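PDB 4DY0: glia-derived nexin from Homo sapiens, which inhibits serine proteases such as thrombin, trypsin and urokinase, binds heparin, and promotes neurite extension by inhibiting thrombin. Local coordinates for residues T90-F96 against W137-T142; T187-A191 against Q375-P379. One frame throughout, in Å; residues are numbered along the deposited sequence.

Contact 1. Residues T90-F96 against W137-T142; sequences TVANAVF and WVKNET
Trp137 meets Phe96 and Ala92 in a buried helix-on-sheet contact of the serpin fold, where the C-terminal end of helix 127-141, helix F of the family, lies over strand 90-97 of the central sheet A. The short segment axes run roughly antiparallel, at 149°, 8.7 Å apart at closest approach. No hydrogen bond crosses; the join is mostly van der Waals contact through side chains, with carbons also touching Glu141 O and Asn93 O. Phe96 points the edge of its ring at the face of the Trp137 six-membered ring, an offset edge-to-face pair with Phe96 CZ 3.7 Å from Trp137 CE3. Trp137 reaches out to the sheet because its CG stands anti to the backbone N (chi1 174°). On the face of the indole turned away from Phe96, Glu141 CB sits over the centre, so the ring is held between its own helix and the aromatic of the strand. Ala92 CB lies obliquely to the indole, 3.8 Å from Trp137 CH2, and also packs on Glu141 CG. Further along, the methyl CG2 of Thr90 rests 3.6 Å from Glu141 O. Backbone bonds of Thr90, Ala92 and Ala94 tie the strand to neighbouring strand 162-170. Where the helix stops, Thr142 OG1 turns back and donates to Val138 O at 2.7 Å, approaching from 42° out of the carbonyl plane.

Contact 2. Residues T187-A191 against Q375-P379; sequences TFVAA and QINKP
Phe188 and Pro379 carry a CH-pi contact that ties the end of strand 184-189, on sheet C of the serpin fold, to the C-terminal tail that follows strand 369-376 of sheet B. Pro379 CD stands almost directly above the ring centre of Phe188, 3.5 Å from the centroid and 10° off the ring normal. Its neighbour Pro379 CG lies further along the same face, 3.9 Å from Phe188 CD1, so the CD-CG edge of the pyrrolidine runs from the ring centre toward that atom. The phenylalanine can meet the tail because chi1 of -177° extends CG away from the backbone N, and the two side chains approach from opposite directions. Pro379 also rests on Pro275 and Phe277 of strand 266-284, while Phe188 touches Val198 of strand 195-213.

Carbonyl oxygens supply the second kind of contact. Asn377 O comes to the rim of the Phe188 ring, near its plane and 3.4 Å from CE2. The same oxygen lies 3.4 Å from Ala190 CB, and Ile376 O stands further off at the ring edge, 4.2 Å from Phe188 CZ.

Conventional hydrogen bonds are absent between the two segments. Asn31 bonds the tail at two points, its OD1 to Asn377 N and its ND2 to Lys378 O. With Phe188 replaced by an alanine, Pro379 CD is likely to lose the aromatic face under it, opening a gap between the strand end and the tail.

With apolar surface and carbonyl-to-ring-edge contacts in place of directed bonds, the join probably rests on fit between surfaces, and the electron-rich ring face suits the weakly polarised hydrogens that Pro379 carries on CD beside its nitrogen.

The two contacts follow one another along the chain: contact 1 closes at Thr142 before contact 2 opens at Thr187, with strand 162-170 between. Their centres lie 30 Å apart and their nearest atoms about 17 Å, so they do not touch. Contact 1 belongs to helix F and sheet A, contact 2 to sheets B and C. Strand 266-284 links these regions, since it pairs with strand 319-328, the neighbour of 162-170, and also with strand 195-213, the neighbour of 184-189. In serpins sheet A opens between 162-170 and 319-328 to take up the cleaved reactive loop; the strand and helix of contact 1 probably shift with one half, whereas contact 2 joins the chain terminus to sheet C.

Contact 1. Residues T90-F96 against W137-T142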
ATOM      1  N   THR A  90       4.216  -7.955   7.060  1.00 52.39           N
ATOM      2  CA  THR A  90       5.662  -7.789   6.980  1.00 48.44           C
ATOM      3  C   THR A  90       6.026  -6.552   6.175  1.00 45.24           C
ATOM      4  O   THR A  90       5.582  -6.391   5.037  1.00 43.87           O
ATOM      5  CB  THR A  90       6.350  -9.018   6.364  1.00 49.12           C
ATOM      6  OG1 THR A  90       5.972 -10.190   7.091  1.00 51.42           O
ATOM      7  CG2 THR A  90       7.862  -8.861   6.425  1.00 48.52           C
ATOM      8  N   VAL A  91       6.839  -5.687   6.772  1.00 43.72           N
ATOM      9  CA  VAL A  91       7.243  -4.439   6.138  1.00 40.88           C
ATOM     10  C   VAL A  91       8.757  -4.284   6.136  1.00 41.46           C
ATOM     11  O   VAL A  91       9.409  -4.432   7.170  1.00 43.76           O
ATOM     12  CB  VAL A  91       6.625  -3.225   6.852  1.00 40.64           C
ATOM     13  CG1 VAL A  91       6.991  -1.941   6.123  1.00 38.55           C
ATOM     14  CG2 VAL A  91       5.114  -3.381   6.942  1.00 42.20           C
ATOM     15  N   ALA A  92       9.316  -3.985   4.971  1.00 39.31           N
ATOM     16  CA  ALA A  92      10.748  -3.776   4.852  1.00 37.28           C
ATOM     17  C   ALA A  92      11.018  -2.386   4.311  1.00 37.00           C
ATOM     18  O   ALA A  92      10.642  -2.065   3.183  1.00 41.76           O
ATOM     19  CB  ALA A  92      11.367  -4.826   3.949  1.00 37.60           C
ATOM     20  N   ASN A  93      11.666  -1.559   5.125  1.00 36.89           N
ATOM     21  CA  ASN A  93      12.003  -0.201   4.724  1.00 37.23           C
ATOM     22  C   ASN A  93      13.511   0.015   4.704  1.00 36.97           C
ATOM     23  O   ASN A  93      14.208  -0.338   5.653  1.00 36.58           O
ATOM     24  CB  ASN A  93      11.323   0.813   5.645  1.00 38.84           C
ATOM     25  CG  ASN A  93       9.828   0.902   5.411  1.00 41.99           C
ATOM     26  OD1 ASN A  93       9.355   0.747   4.286  1.00 44.97           O
ATOM     27  ND2 ASN A  93       9.075   1.156   6.473  1.00 46.38           N
ATOM     28  N   ALA A  94      14.013   0.594   3.620  1.00 36.63           N
ATOM     29  CA  ALA A  94      15.445   0.823   3.492  1.00 37.70           C
ATOM     30  C   ALA A  94      15.777   2.068   2.680  1.00 41.65           C
ATOM     31  O   ALA A  94      15.130   2.365   1.668  1.00 40.07           O
ATOM     32  CB  ALA A  94      16.125  -0.395   2.885  1.00 40.03           C
ATOM     33  N   VAL A  95      16.786   2.797   3.144  1.00 41.28           N
ATOM     34  CA  VAL A  95      17.370   3.883   2.377  1.00 39.92           C
ATOM     35  C   VAL A  95      18.740   3.430   1.899  1.00 42.10           C
ATOM     36  O   VAL A  95      19.676   3.303   2.698  1.00 37.96           O
ATOM     37  CB  VAL A  95      17.529   5.161   3.216  1.00 40.80           C
ATOM     38  CG1 VAL A  95      18.205   6.248   2.394  1.00 40.34           C
ATOM     39  CG2 VAL A  95      16.176   5.636   3.716  1.00 42.22           C
ATOM     40  N   PHE A  96      18.851   3.164   0.601  1.00 39.73           N
ATOM     41  CA  PHE A  96      20.111   2.716   0.022  1.00 41.64           C
ATOM     42  C   PHE A  96      20.919   3.898  -0.472  1.00 42.09           C
ATOM     43  O   PHE A  96      20.477   4.643  -1.346  1.00 40.35           O
ATOM     44  CB  PHE A  96      19.868   1.724  -1.111  1.00 42.21           C
ATOM     45  CG  PHE A  96      19.330   0.409  -0.647  1.00 44.64           C
ATOM     46  CD1 PHE A  96      17.968   0.154  -0.677  1.00 44.39           C
ATOM     47  CD2 PHE A  96      20.182  -0.568  -0.163  1.00 45.64           C
ATOM     48  CE1 PHE A  96      17.467  -1.060  -0.240  1.00 43.52           C
ATOM     49  CE2 PHE A  96      19.686  -1.782   0.273  1.00 49.95           C
ATOM     50  CZ  PHE A  96      18.322  -2.028   0.232  1.00 45.48           C
ATOM     51  N   TRP A 137      18.369  -8.234  -0.046  1.00 51.20           N
ATOM     52  CA  TRP A 137      17.918  -7.682   1.226  1.00 50.10           C
ATOM     53  C   TRP A 137      16.390  -7.710   1.352  1.00 48.43           C
ATOM     54  O   TRP A 137      15.852  -8.061   2.406  1.00 48.50           O
ATOM     55  CB  TRP A 137      18.459  -6.264   1.430  1.00 48.90           C
ATOM     56  CG  TRP A 137      17.908  -5.599   2.654  1.00 53.79           C
ATOM     57  CD1 TRP A 137      18.385  -5.699   3.932  1.00 56.80           C
ATOM     58  CD2 TRP A 137      16.760  -4.743   2.721  1.00 50.48           C
ATOM     59  NE1 TRP A 137      17.607  -4.954   4.788  1.00 60.03           N
ATOM     60  CE2 TRP A 137      16.604  -4.357   4.069  1.00 54.92           C
ATOM     61  CE3 TRP A 137      15.852  -4.265   1.771  1.00 49.82           C
ATOM     62  CZ2 TRP A 137      15.577  -3.515   4.489  1.00 55.08           C
ATOM     63  CZ3 TRP A 137      14.832  -3.428   2.189  1.00 50.78           C
ATOM     64  CH2 TRP A 137      14.703  -3.061   3.537  1.00 54.45           C
ATOM     65  N   VAL A 138      15.691  -7.348   0.281  1.00 45.85           N
ATOM     66  CA  VAL A 138      14.233  -7.372   0.309  1.00 45.79           C
ATOM     67  C   VAL A 138      13.734  -8.794   0.542  1.00 46.95           C
ATOM     68  O   VAL A 138      12.936  -9.041   1.449  1.00 47.63           O
ATOM     69  CB  VAL A 138      13.617  -6.815  -0.986  1.00 47.05           C
ATOM     70  CG1 VAL A 138      12.098  -6.855  -0.902  1.00 48.92           C
ATOM     71  CG2 VAL A 138      14.095  -5.399  -1.235  1.00 45.13           C
ATOM     72  N   LYS A 139      14.214  -9.724  -0.277  1.00 47.71           N
ATOM     73  CA  LYS A 139      13.866 -11.135  -0.133  1.00 51.19           C
ATOM     74  C   LYS A 139      14.109 -11.618   1.292  1.00 54.41           C
ATOM     75  O   LYS A 139      13.242 -12.243   1.902  1.00 57.30           O
ATOM     76  CB  LYS A 139      14.672 -11.992  -1.114  1.00 52.46           C
ATOM     77  N   ASN A 140      15.292 -11.324   1.818  1.00 54.54           N
ATOM     78  CA  ASN A 140      15.645 -11.745   3.169  1.00 57.53           C
ATOM     79  C   ASN A 140      14.799 -11.043   4.227  1.00 54.86           C
ATOM     80  O   ASN A 140      14.487 -11.617   5.268  1.00 53.51           O
ATOM     81  CB  ASN A 140      17.133 -11.496   3.434  1.00 62.73           C
ATOM     82  CG  ASN A 140      17.559 -11.930   4.824  1.00 70.27           C
ATOM     83  OD1 ASN A 140      17.111 -12.958   5.335  1.00 71.39           O
ATOM     84  ND2 ASN A 140      18.434 -11.146   5.442  1.00 73.27           N
ATOM     85  N   GLU A 141      14.421  -9.802   3.943  1.00 55.16           N
ATOM     86  CA  GLU A 141      13.694  -8.980   4.901  1.00 55.44           C
ATOM     87  C   GLU A 141      12.180  -9.211   4.833  1.00 55.23           C
ATOM     88  O   GLU A 141      11.434  -8.743   5.697  1.00 54.69           O
ATOM     89  CB  GLU A 141      14.019  -7.503   4.663  1.00 57.61           C
ATOM     90  CG  GLU A 141      13.884  -6.609   5.888  1.00 66.80           C
ATOM     91  CD  GLU A 141      15.047  -6.752   6.856  1.00 77.26           C
ATOM     92  OE1 GLU A 141      15.437  -7.899   7.157  1.00 80.51           O
ATOM     93  OE2 GLU A 141      15.567  -5.715   7.322  1.00 83.95           O
ATOM     94  N   THR A 142      11.728  -9.933   3.809  1.00 52.94           N
ATOM     95  CA  THR A 142      10.297 -10.177   3.619  1.00 55.25           C
ATOM     96  C   THR A 142       9.926 -11.657   3.698  1.00 62.54           C
ATOM     97  O   THR A 142       8.997 -12.105   3.024  1.00 70.85           O
ATOM     98  CB  THR A 142       9.791  -9.618   2.267  1.00 52.38           C
ATOM     99  OG1 THR A 142      10.508 -10.236   1.188  1.00 51.17           O
ATOM    100  CG2 THR A 142       9.980  -8.110   2.203  1.00 49.33           C
TER

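Contact 2. Residues T187-A191 against Q375-P379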
ATOM      1  N   THR A 187     -16.031 -17.669 -14.097  1.00 26.79           N
ATOM      2  CA  THR A 187     -15.782 -16.586 -15.035  1.00 26.44           C
ATOM      3  C   THR A 187     -15.526 -15.234 -14.357  1.00 29.37           C
ATOM      4  O   THR A 187     -16.320 -14.775 -13.533  1.00 28.55           O
ATOM      5  CB  THR A 187     -16.953 -16.422 -16.014  1.00 25.65           C
ATOM      6  OG1 THR A 187     -17.115 -17.626 -16.773  1.00 31.01           O
ATOM      7  CG2 THR A 187     -16.699 -15.258 -16.964  1.00 27.57           C
ATOM      8  N   PHE A 188     -14.408 -14.609 -14.715  1.00 24.78           N
ATOM      9  CA  PHE A 188     -14.127 -13.232 -14.334  1.00 23.19           C
ATOM     10  C   PHE A 188     -14.117 -12.425 -15.629  1.00 23.28           C
ATOM     11  O   PHE A 188     -13.407 -12.773 -16.565  1.00 28.96           O
ATOM     12  CB  PHE A 188     -12.772 -13.142 -13.616  1.00 21.70           C
ATOM     13  CG  PHE A 188     -12.425 -11.758 -13.129  1.00 21.36           C
ATOM     14  CD1 PHE A 188     -12.698 -11.375 -11.824  1.00 21.01           C
ATOM     15  CD2 PHE A 188     -11.818 -10.840 -13.975  1.00 19.75           C
ATOM     16  CE1 PHE A 188     -12.378 -10.098 -11.373  1.00 19.09           C
ATOM     17  CE2 PHE A 188     -11.496  -9.565 -13.531  1.00 18.79           C
ATOM     18  CZ  PHE A 188     -11.777  -9.194 -12.227  1.00 17.71           C
ATOM     19  N   VAL A 189     -14.931 -11.379 -15.709  1.00 25.19           N
ATOM     20  CA  VAL A 189     -14.945 -10.542 -16.905  1.00 23.19           C
ATOM     21  C   VAL A 189     -14.055  -9.321 -16.693  1.00 26.55           C
ATOM     22  O   VAL A 189     -14.394  -8.421 -15.926  1.00 27.20           O
ATOM     23  CB  VAL A 189     -16.365 -10.095 -17.287  1.00 22.04           C
ATOM     24  CG1 VAL A 189     -16.321  -9.240 -18.545  1.00 23.33           C
ATOM     25  CG2 VAL A 189     -17.255 -11.300 -17.518  1.00 21.53           C
ATOM     26  N   ALA A 190     -12.910  -9.299 -17.367  1.00 30.62           N
ATOM     27  CA  ALA A 190     -11.937  -8.229 -17.163  1.00 33.09           C
ATOM     28  C   ALA A 190     -12.325  -6.969 -17.915  1.00 31.56           C
ATOM     29  O   ALA A 190     -13.372  -6.919 -18.562  1.00 34.03           O
ATOM     30  CB  ALA A 190     -10.545  -8.684 -17.558  1.00 32.25           C
ATOM     31  N   ALA A 191     -11.476  -5.950 -17.818  1.00 45.61           N
ATOM     32  CA  ALA A 191     -11.741  -4.657 -18.444  1.00 51.62           C
ATOM     33  C   ALA A 191     -11.934  -4.759 -19.962  1.00 53.08           C
ATOM     34  O   ALA A 191     -12.839  -4.130 -20.523  1.00 47.90           O
ATOM     35  CB  ALA A 191     -10.628  -3.672 -18.109  1.00 61.23           C
ATOM     36  N   GLN A 375      -6.281  -1.965  -7.108  1.00 18.95           N
ATOM     37  CA  GLN A 375      -7.270  -2.122  -8.151  1.00 19.83           C
ATOM     38  C   GLN A 375      -6.902  -3.379  -8.926  1.00 18.31           C
ATOM     39  O   GLN A 375      -5.811  -3.481  -9.484  1.00 19.58           O
ATOM     40  CB  GLN A 375      -7.338  -0.881  -9.053  1.00 17.01           C
ATOM     41  CG  GLN A 375      -6.824  -1.086 -10.451  1.00 19.81           C
ATOM     42  CD  GLN A 375      -7.175   0.067 -11.377  1.00 19.03           C
ATOM     43  OE1 GLN A 375      -8.210   0.709 -11.218  1.00 20.81           O
ATOM     44  NE2 GLN A 375      -6.308   0.334 -12.349  1.00 16.59           N
ATOM     45  N   ILE A 376      -7.801  -4.354  -8.927  1.00 17.37           N
ATOM     46  CA  ILE A 376      -7.533  -5.609  -9.615  1.00 18.73           C
ATOM     47  C   ILE A 376      -8.362  -5.696 -10.885  1.00 20.30           C
ATOM     48  O   ILE A 376      -9.584  -5.836 -10.822  1.00 18.30           O
ATOM     49  CB  ILE A 376      -7.845  -6.824  -8.721  1.00 18.09           C
ATOM     50  CG1 ILE A 376      -7.026  -6.762  -7.424  1.00 19.33           C
ATOM     51  CG2 ILE A 376      -7.596  -8.125  -9.477  1.00 17.03           C
ATOM     52  CD1 ILE A 376      -5.513  -6.681  -7.642  1.00 17.26           C
ATOM     53  N   ASN A 377      -7.690  -5.600 -12.030  1.00 21.74           N
ATOM     54  CA  ASN A 377      -8.339  -5.700 -13.335  1.00 22.21           C
ATOM     55  C   ASN A 377      -8.330  -7.121 -13.881  1.00 24.67           C
ATOM     56  O   ASN A 377      -9.129  -7.468 -14.750  1.00 28.48           O
ATOM     57  CB  ASN A 377      -7.664  -4.761 -14.335  1.00 21.09           C
ATOM     58  CG  ASN A 377      -8.212  -3.359 -14.266  1.00 21.65           C
ATOM     59  OD1 ASN A 377      -7.525  -2.424 -13.845  1.00 24.64           O
ATOM     60  ND2 ASN A 377      -9.470  -3.204 -14.656  1.00 19.16           N
ATOM     61  N   LYS A 378      -7.410  -7.934 -13.375  1.00 28.63           N
ATOM     62  CA  LYS A 378      -7.345  -9.344 -13.737  1.00 31.57           C
ATOM     63  C   LYS A 378      -6.582 -10.118 -12.670  1.00 30.61           C
ATOM     64  O   LYS A 378      -5.367  -9.995 -12.569  1.00 30.39           O
ATOM     65  CB  LYS A 378      -6.675  -9.528 -15.099  1.00 31.96           C
ATOM     66  CG  LYS A 378      -6.939 -10.892 -15.722  1.00 44.25           C
ATOM     67  CD  LYS A 378      -6.525 -10.930 -17.185  1.00 54.64           C
ATOM     68  CE  LYS A 378      -5.017 -10.820 -17.341  1.00 58.74           C
ATOM     69  NZ  LYS A 378      -4.608 -10.882 -18.773  1.00 70.49           N
ATOM     70  N   PRO A 379      -7.298 -10.913 -11.861  1.00 32.39           N
ATOM     71  CA  PRO A 379      -6.645 -11.687 -10.806  1.00 35.41           C
ATOM     72  C   PRO A 379      -5.546 -12.571 -11.375  1.00 40.59           C
ATOM     73  O   PRO A 379      -5.679 -13.099 -12.483  1.00 45.47           O
ATOM     74  CB  PRO A 379      -7.776 -12.553 -10.234  1.00 31.42           C
ATOM     75  CG  PRO A 379      -8.962 -12.341 -11.129  1.00 31.77           C
ATOM     76  CD  PRO A 379      -8.762 -11.059 -11.846  1.00 29.14           C
ATOM     77  OXT PRO A 379      -4.504 -12.768 -10.747  1.00 36.74           O
TER